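Adenylyl-sulfate kinase 1, chloroplastic (Arabidopsis thaliana, PDB 4FXP) phosphorylates adenosine 5'-phosphosulfate at its 3'-hydroxyl with ATP, yielding 3'-phosphoadenylyl sulfate, the activated sulfate of plant sulfur metabolism. Local coordinates at residues 29-34 against 104-109. Sequence-based numbering, arbitrary orientation.
Sequences WVTGLS and LISPYR. With ADX (adenosine-5'-phosphosulfate), chain D.
Ser106 meets Trp29 and Thr31 with its side chain, its CB pointing toward segment 29-34. This CB lies in the plane of the Trp29 indole, at the ring edge, 3.6 Å from NE1 and 3.8 Å from CZ2. One atom further, OG accepts a hydrogen bond from Trp29 NE1 at 3.0 Å, tilted 17° out of the ring plane, and lies 3.1 Å from Thr31 OG1 and 2.9 Å from Leu104 O. A chi1 of 49° sets this OG between its own backbone N and carbonyl carbon, and the indole reaches it because CG of Trp29 is anti to the backbone N. Thr31 OG1 donates to Ile105 O at 2.9 Å, approaching tilted 34° from the carbonyl plane, and is also hydrogen-bonded to Tyr163 OH. On the backbone, Leu104 N donates to Val30 O, continuing the pairing of parallel strands 99-103 and 26-31, while Ile105 CA makes a CA-H...O contact to Gly32 O, which also accepts a hydrogen bond from Lys38 NZ of the P-loop. These bonds are consistent with holding residues 104-106 so that two amides face adenosine-5'-phosphosulfate: Ile105 N binds phosphate O2A at 3.0 Å and Ser106 N binds sulfate O3B at 2.9 Å. A phenylalanine in place of Trp29 would remove the indole N-H and is likely to leave Ser106 OG without this donor and freer to turn. Buried hydrogen bonds thus join the strand entering the ATP-binding P-loop to the substrate-binding turn, where Ser106, probably the phosphoserine-forming residue as in relatives, accepts from Trp29 while its amide binds the sulfate.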
ATOM      1  N   TRP A  29     -14.016   3.514   2.984  1.00 26.30           N
ATOM      2  CA  TRP A  29     -13.687   3.022   4.319  1.00 25.08           C
ATOM      3  C   TRP A  29     -14.887   2.357   4.975  1.00 31.27           C
ATOM      4  O   TRP A  29     -15.833   3.032   5.413  1.00 24.28           O
ATOM      5  CB  TRP A  29     -13.149   4.158   5.201  1.00 23.52           C
ATOM      6  CG  TRP A  29     -12.627   3.647   6.491  1.00 25.25           C
ATOM      7  CD1 TRP A  29     -13.359   3.253   7.586  1.00 24.15           C
ATOM      8  CD2 TRP A  29     -11.259   3.448   6.831  1.00 22.13           C
ATOM      9  NE1 TRP A  29     -12.514   2.813   8.583  1.00 25.36           N
ATOM     10  CE2 TRP A  29     -11.216   2.930   8.144  1.00 25.67           C
ATOM     11  CE3 TRP A  29     -10.050   3.650   6.146  1.00 23.99           C
ATOM     12  CZ2 TRP A  29     -10.020   2.617   8.788  1.00 28.82           C
ATOM     13  CZ3 TRP A  29      -8.865   3.345   6.788  1.00 28.04           C
ATOM     14  CH2 TRP A  29      -8.859   2.825   8.089  1.00 29.97           C
ATOM     15  N   VAL A  30     -14.852   1.030   5.042  1.00 26.70           N
ATOM     16  CA  VAL A  30     -15.984   0.268   5.581  1.00 30.82           C
ATOM     17  C   VAL A  30     -15.758  -0.069   7.050  1.00 30.21           C
ATOM     18  O   VAL A  30     -14.774  -0.722   7.402  1.00 27.70           O
ATOM     19  CB  VAL A  30     -16.218  -1.031   4.784  1.00 30.61           C
ATOM     20  CG1 VAL A  30     -17.498  -1.731   5.262  1.00 30.05           C
ATOM     21  CG2 VAL A  30     -16.283  -0.723   3.290  1.00 22.59           C
ATOM     22  N   THR A  31     -16.661   0.396   7.904  1.00 25.04           N
ATOM     23  CA  THR A  31     -16.503   0.236   9.345  1.00 27.33           C
ATOM     24  C   THR A  31     -17.757  -0.385   9.967  1.00 27.70           C
ATOM     25  O   THR A  31     -18.864  -0.217   9.454  1.00 27.22           O
ATOM     26  CB  THR A  31     -16.161   1.589  10.029  1.00 25.04           C
ATOM     27  OG1 THR A  31     -16.067   1.402  11.446  1.00 29.22           O
ATOM     28  CG2 THR A  31     -17.235   2.646   9.740  1.00 24.60           C
ATOM     29  N   GLY A  32     -17.590  -1.116  11.065  1.00 28.30           N
ATOM     30  CA  GLY A  32     -18.729  -1.752  11.707  1.00 26.15           C
ATOM     31  C   GLY A  32     -18.322  -2.888  12.622  1.00 30.80           C
ATOM     32  O   GLY A  32     -17.190  -3.362  12.554  1.00 25.25           O
ATOM     33  N   LEU A  33     -19.244  -3.325  13.482  1.00 25.11           N
ATOM     34  CA  LEU A  33     -18.969  -4.436  14.388  1.00 24.65           C
ATOM     35  C   LEU A  33     -18.601  -5.689  13.607  1.00 28.55           C
ATOM     36  O   LEU A  33     -18.920  -5.817  12.423  1.00 27.62           O
ATOM     37  CB  LEU A  33     -20.204  -4.745  15.245  1.00 33.50           C
ATOM     38  CG  LEU A  33     -20.772  -3.652  16.159  1.00 32.53           C
ATOM     39  CD1 LEU A  33     -22.125  -4.090  16.712  1.00 29.06           C
ATOM     40  CD2 LEU A  33     -19.793  -3.363  17.283  1.00 35.12           C
ATOM     41  N   SER A  34     -17.944  -6.624  14.281  1.00 25.65           N
ATOM     42  CA  SER A  34     -17.772  -7.952  13.727  1.00 31.23           C
ATOM     43  C   SER A  34     -19.144  -8.530  13.384  1.00 32.38           C
ATOM     44  O   SER A  34     -20.096  -8.401  14.168  1.00 31.14           O
ATOM     45  CB  SER A  34     -17.047  -8.846  14.734  1.00 40.29           C
ATOM     46  OG  SER A  34     -16.956 -10.178  14.265  1.00 31.94           O
ATOM     47  N   LEU A 104     -12.243  -2.736   8.048  1.00 29.88           N
ATOM     48  CA  LEU A 104     -11.696  -2.983   9.374  1.00 31.41           C
ATOM     49  C   LEU A 104     -12.779  -2.613  10.355  1.00 28.75           C
ATOM     50  O   LEU A 104     -13.586  -1.737  10.067  1.00 26.43           O
ATOM     51  CB  LEU A 104     -10.534  -2.032   9.649  1.00 30.94           C
ATOM     52  CG  LEU A 104      -9.095  -2.287   9.213  1.00 43.77           C
ATOM     53  CD1 LEU A 104      -8.985  -2.402   7.703  1.00 48.58           C
ATOM     54  CD2 LEU A 104      -8.254  -1.137   9.730  1.00 33.43           C
ATOM     55  N   ILE A 105     -12.790  -3.242  11.522  1.00 29.74           N
ATOM     56  CA  ILE A 105     -13.761  -2.859  12.539  1.00 24.07           C
ATOM     57  C   ILE A 105     -13.629  -1.358  12.791  1.00 28.71           C
ATOM     58  O   ILE A 105     -14.635  -0.640  12.838  1.00 33.01           O
ATOM     59  CB  ILE A 105     -13.562  -3.675  13.833  1.00 27.16           C
ATOM     60  CG1 ILE A 105     -13.905  -5.150  13.575  1.00 29.31           C
ATOM     61  CG2 ILE A 105     -14.403  -3.102  14.974  1.00 26.51           C
ATOM     62  CD1 ILE A 105     -13.700  -6.063  14.779  1.00 33.07           C
ATOM     63  N   SER A 106     -12.406  -0.879  12.954  1.00 27.27           N
ATOM     64  CA  SER A 106     -12.077   0.531  13.094  1.00 28.41           C
ATOM     65  C   SER A 106     -13.010   1.242  14.061  1.00 29.13           C
ATOM     66  O   SER A 106     -13.703   2.105  13.661  1.00 29.26           O
ATOM     67  CB  SER A 106     -11.985   1.232  11.734  1.00 30.86           C
ATOM     68  OG  SER A 106     -13.072   0.955  10.932  1.00 27.94           O
ATOM     69  N   PRO A 107     -13.051   0.808  15.315  1.00 28.10           N
ATOM     70  CA  PRO A 107     -14.090   1.222  16.262  1.00 27.64           C
ATOM     71  C   PRO A 107     -14.044   2.656  16.780  1.00 32.19           C
ATOM     72  O   PRO A 107     -15.052   3.119  17.315  1.00 31.54           O
ATOM     73  CB  PRO A 107     -13.873   0.241  17.421  1.00 33.46           C
ATOM     74  CG  PRO A 107     -12.400  -0.041  17.384  1.00 34.63           C
ATOM     75  CD  PRO A 107     -12.013  -0.018  15.929  1.00 32.15           C
ATOM     76  N   TYR A 108     -12.923   3.347  16.646  1.00 27.43           N
ATOM     77  CA  TYR A 108     -12.809   4.674  17.252  1.00 37.02           C
ATOM     78  C   TYR A 108     -12.964   5.797  16.234  1.00 37.09           C
ATOM     79  O   TYR A 108     -12.267   5.827  15.224  1.00 31.89           O
ATOM     80  CB  TYR A 108     -11.477   4.823  17.989  1.00 37.11           C
ATOM     81  CG  TYR A 108     -11.179   3.708  18.965  1.00 43.34           C
ATOM     82  CD1 TYR A 108     -12.056   3.396  19.999  1.00 47.57           C
ATOM     83  CD2 TYR A 108     -10.010   2.975  18.861  1.00 39.40           C
ATOM     84  CE1 TYR A 108     -11.768   2.372  20.896  1.00 51.93           C
ATOM     85  CE2 TYR A 108      -9.717   1.960  19.748  1.00 43.27           C
ATOM     86  CZ  TYR A 108     -10.589   1.659  20.759  1.00 53.67           C
ATOM     87  OH  TYR A 108     -10.267   0.640  21.627  1.00 61.93           O
ATOM     88  N   ARG A 109     -13.871   6.726  16.519  1.00 33.79           N
ATOM     89  CA  ARG A 109     -14.159   7.835  15.612  1.00 31.63           C
ATOM     90  C   ARG A 109     -12.945   8.708  15.329  1.00 31.74           C
ATOM     91  O   ARG A 109     -12.737   9.138  14.196  1.00 31.22           O
ATOM     92  CB  ARG A 109     -15.309   8.712  16.151  1.00 33.35           C
ATOM     93  CG  ARG A 109     -16.692   8.256  15.718  1.00 39.37           C
ATOM     94  CD  ARG A 109     -17.811   9.223  16.162  1.00 40.99           C
ATOM     95  NE  ARG A 109     -17.884   9.364  17.610  1.00 36.07           N
ATOM     96  CZ  ARG A 109     -18.793   8.781  18.389  1.00 41.40           C
ATOM     97  NH1 ARG A 109     -19.748   8.007  17.871  1.00 31.86           N
ATOM     98  NH2 ARG A 109     -18.751   8.986  19.699  1.00 41.42           N
TER
HETATM   99  SB  ADX D 301      -9.522  -3.101  14.521  1.00 29.83           S
HETATM  100  O1B ADX D 301      -8.139  -2.932  14.879  1.00 32.33           O
HETATM  101  O2B ADX D 301     -10.374  -2.739  15.677  1.00 31.22           O
HETATM  102  O3B ADX D 301      -9.839  -2.231  13.370  1.00 28.46           O
HETATM  103  PA  ADX D 301      -9.435  -5.330  12.877  1.00 33.23           P
HETATM  104  O1A ADX D 301      -8.113  -4.833  12.387  1.00 31.36           O
HETATM  105  O2A ADX D 301     -10.536  -5.180  11.843  1.00 30.35           O
HETATM  106  O3A ADX D 301      -9.798  -4.548  14.212  1.00 30.46           O
HETATM  107  O5' ADX D 301      -9.323  -6.846  13.302  1.00 32.29           O
HETATM  108  C5' ADX D 301     -10.452  -7.605  13.666  1.00 34.58           C
HETATM  109  C4' ADX D 301     -10.279  -9.044  13.674  1.00 38.43           C
HETATM  110  O4' ADX D 301      -9.318  -9.379  14.671  1.00 36.22           O
HETATM  111  C3' ADX D 301     -11.531  -9.767  14.054  1.00 43.00           C
HETATM  112  O3' ADX D 301     -12.176 -10.272  12.921  1.00 36.38           O
HETATM  113  C2' ADX D 301     -11.069 -10.872  14.811  1.00 48.27           C
HETATM  114  O2' ADX D 301     -10.785 -11.918  13.929  1.00 43.07           O
HETATM  115  C1' ADX D 301      -9.772 -10.482  15.399  1.00 45.63           C
HETATM  116  N9  ADX D 301      -9.806 -10.206  16.807  1.00 42.06           N
HETATM  117  C8  ADX D 301      -8.978 -10.746  17.730  1.00 39.98           C
HETATM  118  N7  ADX D 301      -9.208 -10.146  18.909  1.00 40.42           N
HETATM  119  C5  ADX D 301     -10.173  -9.214  18.734  1.00 35.69           C
HETATM  120  C6  ADX D 301     -10.813  -8.296  19.586  1.00 40.37           C
HETATM  121  N6  ADX D 301     -10.422  -8.222  20.956  1.00 35.53           N
HETATM  122  N1  ADX D 301     -11.774  -7.472  19.095  1.00 43.28           N
HETATM  123  C2  ADX D 301     -12.122  -7.530  17.796  1.00 45.16           C
HETATM  124  N3  ADX D 301     -11.515  -8.396  16.949  1.00 37.71           N
HETATM  125  C4  ADX D 301     -10.555  -9.244  17.388  1.00 37.31           C